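Local coordinates for hemolysin-like protein containing CBS domains (Oenococcus oeni, PDB 3OCO) that is of unknown function, its piece here being the paired CBS domains of a membrane protein whose family is tentatively assigned flavin adenine dinucleotide binding, at residues 63-68 with 126-131; 96-101 with 119-124. One frame throughout, in Å; residues are numbered along the deposited sequence.

Contact 1. Residues 63-68 with 126-131; sequences DKDKII and GGTSGI
The corner formed by Lys64 and Asp65, inside a type I turn from Asp63 to Lys66, meets Gly127 and the strand that begins at Thr128, with a CA-CA spacing of 4.7 Å between Asp65 and Gly127. Thr128 points its side chain at the turn and donates from OG1 to Lys64 O (2.9 Å), reaching the carbonyl at a C=O...donor angle of 133°. The same OG1 accepts from a water that also donates to Asp65 O, so direct and water-mediated bonds tie one hydroxyl to successive carbonyls. From the turn side, CG of Asp65 lies beside its own backbone N (chi1 -65°), which carries OD1 across to the Thr128 N-H; the anti lone pair takes it at 2.9 Å, almost straight at 178°. The contact bridges the two CBS domains: the turn joins strands 55-60 and 66-72 of one sheet, whereas 128-132 belongs to the other. An Asx turn braces the corner, Asp63 OD1 accepting from Asp65 N from above the carboxylate plane. Next to these polar bonds, Ile67 brings CG1 to 3.8 Å from Thr128 OG1, the two side chains crossing nearly at right angles, while Ile67 also packs on Pro57 and Thr59.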
loop_
_atom_site.group_PDB
_atom_site.type_symbol
_atom_site.label_atom_id
_atom_site.label_comp_id
_atom_site.label_asym_id
_atom_site.label_seq_id
_atom_site.Cartn_x
_atom_site.Cartn_y
_atom_site.Cartn_z
ATOM N N ASP A 63 -15.107 -20.624 3.409
ATOM C CA ASP A 63 -14.056 -21.443 4.003
ATOM C C ASP A 63 -12.714 -20.727 3.893
ATOM O O ASP A 63 -12.230 -20.509 2.789
ATOM C CB ASP A 63 -13.988 -22.789 3.263
ATOM C CG ASP A 63 -13.239 -23.860 4.038
ATOM O OD1 ASP A 63 -12.594 -23.539 5.060
ATOM O OD2 ASP A 63 -13.306 -25.034 3.619
ATOM N N LYS A 64 -12.103 -20.375 5.018
ATOM C CA LYS A 64 -10.769 -19.743 4.951
ATOM C C LYS A 64 -9.774 -20.583 4.169
ATOM O O LYS A 64 -8.859 -20.036 3.559
ATOM C CB LYS A 64 -10.182 -19.444 6.334
ATOM C CG LYS A 64 -10.774 -18.233 7.036
ATOM C CD LYS A 64 -10.599 -18.369 8.548
ATOM C CE LYS A 64 -9.550 -17.415 9.096
ATOM N NZ LYS A 64 -10.109 -16.056 9.231
ATOM N N ASP A 65 -9.958 -21.904 4.167
ATOM C CA ASP A 65 -9.011 -22.804 3.498
ATOM C C ASP A 65 -9.247 -22.889 1.988
ATOM O O ASP A 65 -8.520 -23.578 1.271
ATOM C CB ASP A 65 -9.013 -24.195 4.146
ATOM C CG ASP A 65 -8.506 -24.173 5.581
ATOM O OD1 ASP A 65 -7.379 -23.687 5.789
ATOM O OD2 ASP A 65 -9.221 -24.629 6.502
ATOM N N LYS A 66 -10.252 -22.159 1.515
ATOM C CA LYS A 66 -10.548 -22.058 0.087
ATOM C C LYS A 66 -10.468 -20.606 -0.463
ATOM O O LYS A 66 -11.479 -20.052 -0.952
ATOM C CB LYS A 66 -11.946 -22.628 -0.180
ATOM C CG LYS A 66 -12.075 -24.146 0.037
ATOM C CD LYS A 66 -13.513 -24.595 -0.183
ATOM C CE LYS A 66 -13.735 -26.072 0.139
ATOM N NZ LYS A 66 -15.207 -26.398 0.242
ATOM N N ILE A 67 -9.287 -19.992 -0.388
ATOM C CA ILE A 67 -9.083 -18.654 -0.968
ATOM C C ILE A 67 -8.972 -18.725 -2.489
ATOM O O ILE A 67 -8.043 -19.323 -3.015
ATOM C CB ILE A 67 -7.785 -17.966 -0.459
ATOM C CG1 ILE A 67 -7.766 -17.851 1.067
ATOM C CG2 ILE A 67 -7.627 -16.595 -1.111
ATOM C CD1 ILE A 67 -9.095 -17.516 1.642
ATOM N N ILE A 68 -9.902 -18.106 -3.201
ATOM C CA ILE A 68 -9.880 -18.159 -4.663
ATOM C C ILE A 68 -9.311 -16.885 -5.341
ATOM O O ILE A 68 -9.058 -16.875 -6.550
ATOM C CB ILE A 68 -11.282 -18.456 -5.206
ATOM C CG1 ILE A 68 -12.334 -17.814 -4.307
ATOM C CG2 ILE A 68 -11.540 -19.956 -5.231
ATOM C CD1 ILE A 68 -13.712 -17.741 -4.932
ATOM N N GLY A 126 -2.939 -28.400 1.529
ATOM C CA GLY A 126 -3.602 -27.420 0.688
ATOM C C GLY A 126 -4.612 -26.559 1.430
ATOM O O GLY A 126 -5.459 -25.922 0.806
ATOM N N GLY A 127 -4.539 -26.541 2.761
ATOM C CA GLY A 127 -5.234 -25.524 3.544
ATOM C C GLY A 127 -4.471 -24.195 3.494
ATOM O O GLY A 127 -3.436 -24.124 2.841
ATOM N N THR A 128 -4.969 -23.163 4.185
ATOM C CA THR A 128 -4.374 -21.810 4.189
ATOM C C THR A 128 -3.579 -21.522 5.465
ATOM O O THR A 128 -4.162 -21.426 6.545
ATOM C CB THR A 128 -5.474 -20.730 4.129
ATOM O OG1 THR A 128 -6.191 -20.832 2.889
ATOM C CG2 THR A 128 -4.862 -19.331 4.265
ATOM N N SER A 129 -2.259 -21.381 5.344
ATOM C CA SER A 129 -1.399 -21.039 6.482
ATOM C C SER A 129 -1.411 -19.540 6.789
ATOM O O SER A 129 -1.328 -19.130 7.945
ATOM C CB SER A 129 0.039 -21.475 6.206
ATOM O OG SER A 129 0.081 -22.852 5.906
ATOM N N GLY A 130 -1.516 -18.734 5.740
ATOM C CA GLY A 130 -1.608 -17.291 5.864
ATOM C C GLY A 130 -1.357 -16.642 4.510
ATOM O O GLY A 130 -1.257 -17.349 3.489
ATOM N N ILE A 131 -1.258 -15.304 4.493
ATOM C CA ILE A 131 -1.052 -14.578 3.250
ATOM C C ILE A 131 0.123 -13.609 3.356
ATOM O O ILE A 131 0.558 -13.250 4.457
ATOM C CB ILE A 131 -2.306 -13.755 2.831
ATOM C CG1 ILE A 131 -2.508 -12.537 3.742
ATOM C CG2 ILE A 131 -3.542 -14.613 2.801
ATOM C CD1 ILE A 131 -3.718 -11.673 3.373
HETATM O O HOH W 1 -6.254 -21.743 0.179
#

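Contact 2. Residues 96-101 with 119-124; sequences VSVPEN and AIVIDE
Strands 96-99 and 119-122 pair in parallel register, Val96 beside Ala119 through Pro99 beside Ile122, with the segment axes inclined by 35°. Three backbone hydrogen bonds alternate across the pair: Ile120 N to Val96 O (2.7 Å), Val98 N to Ile120 O, and Ile122 N to Val98 O. CA-H...O contacts supplement them, Ala119 CA approaching Val96 O and Val121 CA approaching Val98 O, so each of these carbonyls meets both an N-H and a CA-H. Helix 104-113 forms the crossover between the two parallel strands, a beta-alpha-beta unit of the second CBS domain, and its Met111 packs on Val96 and Ala119. Apolar contacts differ between the two faces. On the face of Val96, Val98, Ala119 and Val121, Val96 CG1 lies 4.0 Å from Ala119 CB, and Val98 CG2 lies 4.3 Å from Val121 CG2. On the other face, Ile122 has a nearly eclipsed chi1 of -12° and its CD1 lies a tight 3.4 Å from Ser97 CB, which leaves its placement somewhat doubtful. Beyond the strands, Glu100 crosses Val121 nearly at right angles, CG to CG1 3.8 Å. Its extended chain then runs alongside Asp123, OE2 coming 3.2 Å from Asp123 CB with the carboxylate planes 70° apart. The acids have separate polar partners: Glu100 OE2 has a probable but doubtfully short hydrogen bond with Ser129 OG, and Asp123 OD1 accepts from Gly127 N.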
loop_
_atom_site.group_PDB
_atom_site.type_symbol
_atom_site.label_atom_id
_atom_site.label_comp_id
_atom_site.label_asym_id
_atom_site.label_seq_id
_atom_site.Cartn_x
_atom_site.Cartn_y
_atom_site.Cartn_z
ATOM N N VAL A 96 -1.595 -15.712 -6.254
ATOM C CA VAL A 96 -0.689 -16.826 -6.470
ATOM C C VAL A 96 -0.513 -17.572 -5.138
ATOM O O VAL A 96 -0.528 -16.968 -4.062
ATOM C CB VAL A 96 0.652 -16.365 -7.077
ATOM C CG1 VAL A 96 1.457 -15.564 -6.060
ATOM C CG2 VAL A 96 1.446 -17.559 -7.580
ATOM N N SER A 97 -0.400 -18.891 -5.201
ATOM C CA SER A 97 -0.202 -19.652 -3.982
ATOM C C SER A 97 1.226 -20.161 -3.927
ATOM O O SER A 97 1.847 -20.439 -4.960
ATOM C CB SER A 97 -1.214 -20.799 -3.883
ATOM O OG SER A 97 -1.091 -21.702 -4.967
ATOM N N VAL A 98 1.758 -20.253 -2.715
ATOM C CA VAL A 98 3.141 -20.670 -2.518
ATOM C C VAL A 98 3.202 -21.517 -1.255
ATOM O O VAL A 98 2.407 -21.291 -0.338
ATOM C CB VAL A 98 4.089 -19.444 -2.354
ATOM C CG1 VAL A 98 3.830 -18.396 -3.441
ATOM C CG2 VAL A 98 3.935 -18.804 -0.985
ATOM N N PRO A 99 4.155 -22.481 -1.197
ATOM C CA PRO A 99 4.327 -23.360 -0.031
ATOM C C PRO A 99 4.964 -22.631 1.147
ATOM O O PRO A 99 5.693 -21.657 0.934
ATOM C CB PRO A 99 5.286 -24.452 -0.539
ATOM C CG PRO A 99 5.658 -24.077 -1.967
ATOM C CD PRO A 99 5.238 -22.658 -2.181
ATOM N N GLU A 100 4.695 -23.092 2.369
ATOM C CA GLU A 100 5.255 -22.467 3.577
ATOM C C GLU A 100 6.760 -22.270 3.524
ATOM O O GLU A 100 7.301 -21.359 4.154
ATOM C CB GLU A 100 4.923 -23.293 4.816
ATOM C CG GLU A 100 3.538 -23.081 5.352
ATOM C CD GLU A 100 3.077 -24.230 6.216
ATOM O OE1 GLU A 100 3.930 -24.889 6.849
ATOM O OE2 GLU A 100 1.860 -24.487 6.257
ATOM N N ASN A 101 7.446 -23.128 2.783
ATOM C CA ASN A 101 8.900 -23.128 2.817
ATOM C C ASN A 101 9.571 -22.341 1.688
ATOM O O ASN A 101 10.793 -22.307 1.617
ATOM C CB ASN A 101 9.452 -24.559 2.886
ATOM C CG ASN A 101 9.005 -25.408 1.714
ATOM O OD1 ASN A 101 9.507 -25.266 0.599
ATOM N ND2 ASN A 101 8.041 -26.290 1.958
ATOM N N ALA A 119 0.128 -13.218 -2.317
ATOM C CA ALA A 119 0.489 -14.619 -2.319
ATOM C C ALA A 119 -0.245 -15.283 -1.173
ATOM O O ALA A 119 -0.331 -14.719 -0.078
ATOM C CB ALA A 119 1.967 -14.769 -2.139
ATOM N N ILE A 120 -0.788 -16.471 -1.421
ATOM C CA ILE A 120 -1.436 -17.218 -0.361
ATOM C C ILE A 120 -0.507 -18.351 0.036
ATOM O O ILE A 120 -0.111 -19.161 -0.816
ATOM C CB ILE A 120 -2.819 -17.788 -0.805
ATOM C CG1 ILE A 120 -3.857 -16.677 -0.956
ATOM C CG2 ILE A 120 -3.354 -18.715 0.238
ATOM C CD1 ILE A 120 -3.503 -15.624 -1.944
ATOM N N VAL A 121 -0.143 -18.392 1.318
ATOM C CA VAL A 121 0.750 -19.433 1.820
ATOM C C VAL A 121 -0.055 -20.696 2.192
ATOM O O VAL A 121 -0.939 -20.636 3.056
ATOM C CB VAL A 121 1.581 -18.946 3.033
ATOM C CG1 VAL A 121 2.672 -19.955 3.365
ATOM C CG2 VAL A 121 2.212 -17.591 2.753
ATOM N N ILE A 122 0.251 -21.822 1.536
ATOM C CA ILE A 122 -0.548 -23.064 1.639
ATOM C C ILE A 122 0.168 -24.156 2.432
ATOM O O ILE A 122 1.367 -24.347 2.268
ATOM C CB ILE A 122 -0.786 -23.703 0.250
ATOM C CG1 ILE A 122 -0.408 -22.764 -0.885
ATOM C CG2 ILE A 122 -2.206 -24.174 0.093
ATOM C CD1 ILE A 122 -0.142 -23.521 -2.176
ATOM N N ASP A 123 -0.564 -24.913 3.248
ATOM C CA ASP A 123 0.048 -26.023 3.978
ATOM C C ASP A 123 0.180 -27.291 3.120
ATOM O O ASP A 123 -0.157 -27.287 1.940
ATOM C CB ASP A 123 -0.664 -26.302 5.313
ATOM C CG ASP A 123 -2.109 -26.756 5.140
ATOM O OD1 ASP A 123 -2.468 -27.248 4.045
ATOM O OD2 ASP A 123 -2.888 -26.626 6.113
ATOM N N GLU A 124 0.696 -28.361 3.714
ATOM C CA GLU A 124 0.880 -29.635 3.010
ATOM C C GLU A 124 -0.437 -30.230 2.505
ATOM O O GLU A 124 -0.465 -30.922 1.495
ATOM C CB GLU A 124 1.577 -30.633 3.928
ATOM C CG GLU A 124 1.212 -30.422 5.385
ATOM C CD GLU A 124 1.764 -31.494 6.298
ATOM O OE1 GLU A 124 2.179 -32.557 5.783
ATOM O OE2 GLU A 124 1.775 -31.274 7.530
#

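How the contacts relate
The contact centres lie 9 Å apart on the same side of the chain's centre, with contact 2 nested inside the chain loop closed by contact 1. They share a mixed four-stranded sheet in which 119-122 lies between 128-132 (antiparallel) and 96-99 (parallel), the latter an outermost strand of the sheet within this chain. Ser129 and Gly130 both face Val121 in a classic beta bulge, linking the second segment of contact 1 directly to contact 2; a backbone bond joins Val121 N to Gly130 O there. Contact 2 thus pairs two strands of the four-stranded sheet, which strand 27-28 also joins, while contact 1 connects that sheet to the hairpin of the first CBS domain.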